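Local coordinates for protein yesU (Bacillus subtilis, PDB 1OQ1), which is of unknown function but has a galectin-like fold, within the concanavalin-like group of beta proteins, at residues R122-C133 and A145-S153. Numbering follows the deposited sequence.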
ATOM      1  N   ARG A 122     -10.984   8.777   2.114  1.00  6.08           N
ATOM      2  CA  ARG A 122     -12.222   9.513   1.895  1.00  6.27           C
ATOM      3  C   ARG A 122     -13.477   8.637   1.991  1.00  7.26           C
ATOM      4  O   ARG A 122     -14.473   8.906   1.323  1.00  7.60           O
ATOM      5  CB  ARG A 122     -12.183  10.173   0.508  1.00  7.39           C
ATOM      6  CG  ARG A 122     -10.837  10.799   0.128  1.00  7.83           C
ATOM      7  CD  ARG A 122     -10.484  12.013   0.987  1.00  8.05           C
ATOM      8  NE  ARG A 122      -9.075  12.375   0.819  1.00  7.12           N
ATOM      9  CZ  ARG A 122      -8.589  13.078  -0.198  1.00  8.95           C
ATOM     10  NH1 ARG A 122      -9.395  13.521  -1.156  1.00  7.10           N
ATOM     11  NH2 ARG A 122      -7.283  13.311  -0.274  1.00  8.14           N
ATOM     12  N   LYS A 123     -13.430   7.600   2.817  1.00  8.01           N
ATOM     13  CA  LYS A 123     -14.567   6.698   2.975  1.00  8.19           C
ATOM     14  C   LYS A 123     -15.652   7.278   3.883  1.00  8.98           C
ATOM     15  O   LYS A 123     -16.839   7.194   3.566  1.00 11.02           O
ATOM     16  CB  LYS A 123     -14.090   5.350   3.535  1.00  8.29           C
ATOM     17  CG  LYS A 123     -15.197   4.401   3.996  1.00  7.48           C
ATOM     18  CD  LYS A 123     -16.096   3.947   2.848  1.00  8.51           C
ATOM     19  CE  LYS A 123     -17.170   2.993   3.360  1.00 10.79           C
ATOM     20  NZ  LYS A 123     -18.035   2.463   2.269  1.00 10.32           N
ATOM     21  N   TYR A 124     -15.240   7.872   5.001  1.00  9.08           N
ATOM     22  CA  TYR A 124     -16.183   8.440   5.966  1.00 10.48           C
ATOM     23  C   TYR A 124     -16.098   9.961   6.067  1.00 10.86           C
ATOM     24  O   TYR A 124     -15.068  10.556   5.752  1.00  9.52           O
ATOM     25  CB  TYR A 124     -15.939   7.816   7.343  1.00  9.34           C
ATOM     26  CG  TYR A 124     -16.074   6.309   7.360  1.00 10.56           C
ATOM     27  CD1 TYR A 124     -17.315   5.698   7.166  1.00 11.28           C
ATOM     28  CD2 TYR A 124     -14.959   5.491   7.559  1.00 11.69           C
ATOM     29  CE1 TYR A 124     -17.443   4.304   7.167  1.00 13.05           C
ATOM     30  CE2 TYR A 124     -15.076   4.099   7.562  1.00 11.63           C
ATOM     31  CZ  TYR A 124     -16.320   3.515   7.365  1.00 13.07           C
ATOM     32  OH  TYR A 124     -16.435   2.142   7.376  1.00 12.86           O
ATOM     33  N   ALA A 125     -17.181  10.584   6.522  1.00 11.20           N
ATOM     34  CA  ALA A 125     -17.232  12.036   6.661  1.00 10.62           C
ATOM     35  C   ALA A 125     -16.077  12.580   7.495  1.00  9.69           C
ATOM     36  O   ALA A 125     -15.455  13.581   7.131  1.00 10.53           O
ATOM     37  CB  ALA A 125     -18.558  12.456   7.282  1.00 12.38           C
ATOM     38  N   GLU A 126     -15.790  11.929   8.618  1.00 10.93           N
ATOM     39  CA  GLU A 126     -14.702  12.380   9.477  1.00 13.34           C
ATOM     40  C   GLU A 126     -13.376  12.405   8.728  1.00 10.88           C
ATOM     41  O   GLU A 126     -12.548  13.288   8.946  1.00 10.04           O
ATOM     42  CB  GLU A 126     -14.568  11.476  10.701  1.00 18.49           C
ATOM     43  CG  GLU A 126     -15.588  11.744  11.784  1.00 28.87           C
ATOM     44  CD  GLU A 126     -15.325  10.931  13.036  1.00 34.41           C
ATOM     45  OE1 GLU A 126     -15.496   9.696  12.993  1.00 39.57           O
ATOM     46  OE2 GLU A 126     -14.938  11.528  14.062  1.00 40.21           O
ATOM     47  N   GLU A 127     -13.177  11.431   7.846  1.00 10.53           N
ATOM     48  CA  GLU A 127     -11.940  11.353   7.086  1.00  8.45           C
ATOM     49  C   GLU A 127     -11.907  12.444   6.022  1.00  8.18           C
ATOM     50  O   GLU A 127     -10.889  13.101   5.826  1.00  7.89           O
ATOM     51  CB  GLU A 127     -11.802   9.976   6.436  1.00  9.14           C
ATOM     52  CG  GLU A 127     -11.872   8.830   7.432  1.00 10.16           C
ATOM     53  CD  GLU A 127     -11.809   7.474   6.772  1.00 12.53           C
ATOM     54  OE1 GLU A 127     -12.244   7.362   5.607  1.00 12.74           O
ATOM     55  OE2 GLU A 127     -11.341   6.510   7.421  1.00 13.93           O
ATOM     56  N   ARG A 128     -13.028  12.648   5.345  1.00  7.34           N
ATOM     57  CA  ARG A 128     -13.081  13.674   4.313  1.00  8.17           C
ATOM     58  C   ARG A 128     -12.957  15.087   4.887  1.00  8.75           C
ATOM     59  O   ARG A 128     -12.545  16.008   4.187  1.00  9.02           O
ATOM     60  CB  ARG A 128     -14.375  13.550   3.502  1.00  8.41           C
ATOM     61  CG  ARG A 128     -14.460  12.267   2.684  1.00  9.75           C
ATOM     62  CD  ARG A 128     -15.600  12.327   1.677  1.00 11.82           C
ATOM     63  NE  ARG A 128     -16.915  12.334   2.316  1.00 13.56           N
ATOM     64  CZ  ARG A 128     -17.550  11.248   2.750  1.00 14.55           C
ATOM     65  NH1 ARG A 128     -17.000  10.047   2.616  1.00 14.66           N
ATOM     66  NH2 ARG A 128     -18.746  11.363   3.316  1.00 15.53           N
ATOM     67  N   ALA A 129     -13.293  15.248   6.163  1.00  8.58           N
ATOM     68  CA  ALA A 129     -13.234  16.555   6.822  1.00  8.22           C
ATOM     69  C   ALA A 129     -11.820  17.036   7.162  1.00  8.90           C
ATOM     70  O   ALA A 129     -11.601  18.222   7.403  1.00  7.48           O
ATOM     71  CB  ALA A 129     -14.093  16.529   8.091  1.00  9.15           C
ATOM     72  N   PHE A 130     -10.865  16.117   7.197  1.00  8.71           N
ATOM     73  CA  PHE A 130      -9.483  16.475   7.504  1.00  7.62           C
ATOM     74  C   PHE A 130      -8.663  15.417   6.793  1.00  7.59           C
ATOM     75  O   PHE A 130      -8.509  14.296   7.280  1.00  6.74           O
ATOM     76  CB  PHE A 130      -9.240  16.424   9.009  1.00  8.79           C
ATOM     77  CG  PHE A 130      -7.972  17.106   9.433  1.00  8.28           C
ATOM     78  CD1 PHE A 130      -7.845  18.486   9.322  1.00  8.62           C
ATOM     79  CD2 PHE A 130      -6.905  16.372   9.935  1.00  8.66           C
ATOM     80  CE1 PHE A 130      -6.672  19.123   9.704  1.00  7.30           C
ATOM     81  CE2 PHE A 130      -5.721  17.010  10.321  1.00  8.79           C
ATOM     82  CZ  PHE A 130      -5.608  18.380  10.205  1.00  8.28           C
ATOM     83  N   ARG A 131      -8.130  15.790   5.638  1.00  8.58           N
ATOM     84  CA  ARG A 131      -7.420  14.849   4.793  1.00  6.97           C
ATOM     85  C   ARG A 131      -5.961  14.595   5.070  1.00  5.54           C
ATOM     86  O   ARG A 131      -5.107  15.460   4.891  1.00  5.25           O
ATOM     87  CB  ARG A 131      -7.655  15.263   3.350  1.00  9.05           C
ATOM     88  CG  ARG A 131      -9.150  15.352   3.110  1.00 12.59           C
ATOM     89  CD  ARG A 131      -9.502  15.992   1.818  1.00 11.66           C
ATOM     90  NE  ARG A 131     -10.945  16.197   1.714  1.00 11.92           N
ATOM     91  CZ  ARG A 131     -11.534  16.660   0.621  1.00 10.34           C
ATOM     92  NH1 ARG A 131     -10.795  16.947  -0.437  1.00 12.18           N
ATOM     93  NH2 ARG A 131     -12.845  16.858   0.589  1.00 11.09           N
ATOM     94  N   THR A 132      -5.699  13.366   5.495  1.00  5.52           N
ATOM     95  CA  THR A 132      -4.358  12.930   5.842  1.00  5.43           C
ATOM     96  C   THR A 132      -4.054  11.535   5.304  1.00  6.36           C
ATOM     97  O   THR A 132      -4.938  10.833   4.802  1.00  6.30           O
ATOM     98  CB  THR A 132      -4.196  12.870   7.371  1.00  6.41           C
ATOM     99  OG1 THR A 132      -5.029  11.827   7.896  1.00  9.11           O
ATOM    100  CG2 THR A 132      -4.617  14.187   8.000  1.00  6.41           C
ATOM    101  N   CYS A 133      -2.781  11.167   5.398  1.00  4.89           N
ATOM    102  CA  CYS A 133      -2.298   9.845   5.021  1.00  5.12           C
ATOM    103  C   CYS A 133      -1.782   9.322   6.353  1.00  5.63           C
ATOM    104  O   CYS A 133      -1.114  10.055   7.082  1.00  7.14           O
ATOM    105  CB  CYS A 133      -1.141   9.934   4.028  1.00  5.41           C
ATOM    106  SG  CYS A 133      -1.581  10.601   2.411  1.00  7.79           S
ATOM    107  N   ALA A 145       2.760   7.260  12.206  1.00  7.79           N
ATOM    108  CA  ALA A 145       2.964   8.608  11.696  1.00  7.64           C
ATOM    109  C   ALA A 145       1.799   9.027  10.819  1.00  7.23           C
ATOM    110  O   ALA A 145       0.955   8.210  10.456  1.00  7.09           O
ATOM    111  CB  ALA A 145       4.266   8.669  10.889  1.00  7.19           C
HETATM  112  N   MSE A 146       1.747  10.313  10.495  1.00  8.20           N
HETATM  113  CA  MSE A 146       0.699  10.813   9.622  1.00  8.04           C
HETATM  114  C   MSE A 146       1.111  12.158   9.048  1.00  6.95           C
HETATM  115  O   MSE A 146       2.026  12.819   9.559  1.00  5.49           O
HETATM  116  CB  MSE A 146      -0.657  10.909  10.344  1.00 19.40           C
HETATM  117  CG  MSE A 146      -0.820  12.014  11.371  1.00 29.04           C
HETATM  118 SE   MSE A 146      -2.692  12.159  11.931  0.95 44.46          SE
HETATM  119  CE  MSE A 146      -3.199  13.700  10.899  1.00 47.60           C
ATOM    120  N   GLY A 147       0.473  12.521   7.945  1.00  5.10           N
ATOM    121  CA  GLY A 147       0.760  13.785   7.294  1.00  6.64           C
ATOM    122  C   GLY A 147      -0.434  14.192   6.454  1.00  5.92           C
ATOM    123  O   GLY A 147      -1.278  13.357   6.133  1.00  7.21           O
ATOM    124  N   ALA A 148      -0.520  15.469   6.101  1.00  5.26           N
ATOM    125  CA  ALA A 148      -1.632  15.945   5.285  1.00  5.05           C
ATOM    126  C   ALA A 148      -1.579  15.293   3.901  1.00  5.18           C
ATOM    127  O   ALA A 148      -0.499  15.000   3.391  1.00  6.09           O
ATOM    128  CB  ALA A 148      -1.576  17.473   5.155  1.00  5.45           C
ATOM    129  N   ASP A 149      -2.749  15.080   3.300  1.00  4.63           N
ATOM    130  CA  ASP A 149      -2.866  14.449   1.981  1.00  4.58           C
ATOM    131  C   ASP A 149      -3.196  15.489   0.900  1.00  5.61           C
ATOM    132  O   ASP A 149      -4.286  16.063   0.903  1.00  6.50           O
ATOM    133  CB  ASP A 149      -3.977  13.387   2.038  1.00  5.56           C
ATOM    134  CG  ASP A 149      -4.105  12.579   0.755  1.00  6.50           C
ATOM    135  OD1 ASP A 149      -3.372  12.851  -0.219  1.00  7.30           O
ATOM    136  OD2 ASP A 149      -4.957  11.664   0.725  1.00  6.82           O
ATOM    137  N   PRO A 150      -2.271  15.726  -0.051  1.00  5.96           N
ATOM    138  CA  PRO A 150      -2.477  16.699  -1.132  1.00  6.93           C
ATOM    139  C   PRO A 150      -3.403  16.223  -2.256  1.00  7.36           C
ATOM    140  O   PRO A 150      -3.796  17.007  -3.116  1.00  7.49           O
ATOM    141  CB  PRO A 150      -1.062  16.948  -1.638  1.00  7.24           C
ATOM    142  CG  PRO A 150      -0.455  15.583  -1.527  1.00  6.97           C
ATOM    143  CD  PRO A 150      -0.930  15.116  -0.154  1.00  6.27           C
ATOM    144  N   LEU A 151      -3.734  14.937  -2.257  1.00  6.10           N
ATOM    145  CA  LEU A 151      -4.608  14.396  -3.291  1.00  5.67           C
ATOM    146  C   LEU A 151      -5.978  15.058  -3.233  1.00  5.78           C
ATOM    147  O   LEU A 151      -6.588  15.158  -2.168  1.00  5.90           O
ATOM    148  CB  LEU A 151      -4.762  12.888  -3.118  1.00  5.38           C
ATOM    149  CG  LEU A 151      -3.531  12.029  -3.390  1.00  4.62           C
ATOM    150  CD1 LEU A 151      -3.819  10.602  -2.948  1.00  5.27           C
ATOM    151  CD2 LEU A 151      -3.175  12.072  -4.874  1.00  7.71           C
ATOM    152  N   PRO A 152      -6.479  15.519  -4.383  1.00  7.66           N
ATOM    153  CA  PRO A 152      -7.789  16.167  -4.417  1.00  7.63           C
ATOM    154  C   PRO A 152      -8.880  15.127  -4.583  1.00  8.12           C
ATOM    155  O   PRO A 152      -8.601  13.930  -4.647  1.00  8.88           O
ATOM    156  CB  PRO A 152      -7.688  17.053  -5.647  1.00  8.52           C
ATOM    157  CG  PRO A 152      -6.941  16.148  -6.604  1.00  9.27           C
ATOM    158  CD  PRO A 152      -5.828  15.577  -5.708  1.00  6.68           C
ATOM    159  N   SER A 153     -10.122  15.596  -4.632  1.00  7.55           N
ATOM    160  CA  SER A 153     -11.256  14.720  -4.879  1.00  7.83           C
ATOM    161  C   SER A 153     -11.153  14.469  -6.386  1.00  6.54           C
ATOM    162  O   SER A 153     -10.489  15.229  -7.100  1.00  7.54           O
ATOM    163  CB  SER A 153     -12.559  15.437  -4.519  1.00  7.57           C
ATOM    164  OG  SER A 153     -12.457  16.827  -4.770  1.00  8.74           O
TER
HETATM  165  O   HOH W   1      -6.789  11.597   2.650  1.00  8.00           O
HETATM  166  O   HOH W   2     -12.379  18.131  -2.417  1.00 10.44           O
HETATM  167  O   HOH W   3      -7.996  16.884  -0.747  1.00 20.33           O
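The selenomethionine Met146 lays its methyl CE against Thr132 CG2, a tight 3.3 Å contact. Its chain bends at the selenium, with chi3 at -102°, which turns CE back toward Thr132. The same methyl also meets the edge of the Phe130 ring, at CE2. Gly147 exchanges two backbone hydrogen bonds with Cys133, and Gly147 O takes the Cys133 N-H at 2.8 Å. Ala148 faces Thr132 as a non-hydrogen-bonded pair. These pairs lie at the open end of the antiparallel hairpin of strands 132-138 and 142-148. The second strand is outermost in one sheet of the galectin-like fold. Past the strand, Asp149 N still bonds to Arg131 O. With chi1 at -175°, Asp149 swings its carboxylate away from its own N and in toward Arg122, and its CG lies 3.6 Å from Cys133 SG. Asp149 OD2 forms a salt bridge with Arg122 NH2 at 3.0 Å. The hydrogen bond in it is weak, with the guanidinium and carboxylate planes 62° apart. Asp149 OD2 also accepts from Phe120 N, while OD1 closes an Asx turn with Leu151 N. One water accepts from Arg122 NE and lies within bonding distance of Asp149 OD2 and Thr132 O. Leu151 O takes a nearly straight bond from Arg122 NH2 at 2.7 Å, in the guanidinium plane, but from above the carbonyl plane. Arg131 CD sits over the centre of one face of that guanidinium, 3.6 Å above its plane. One water bridges Arg131 NH1 to Leu151 O, and another bridges it to Ser153 OG, which also bonds to Asp155.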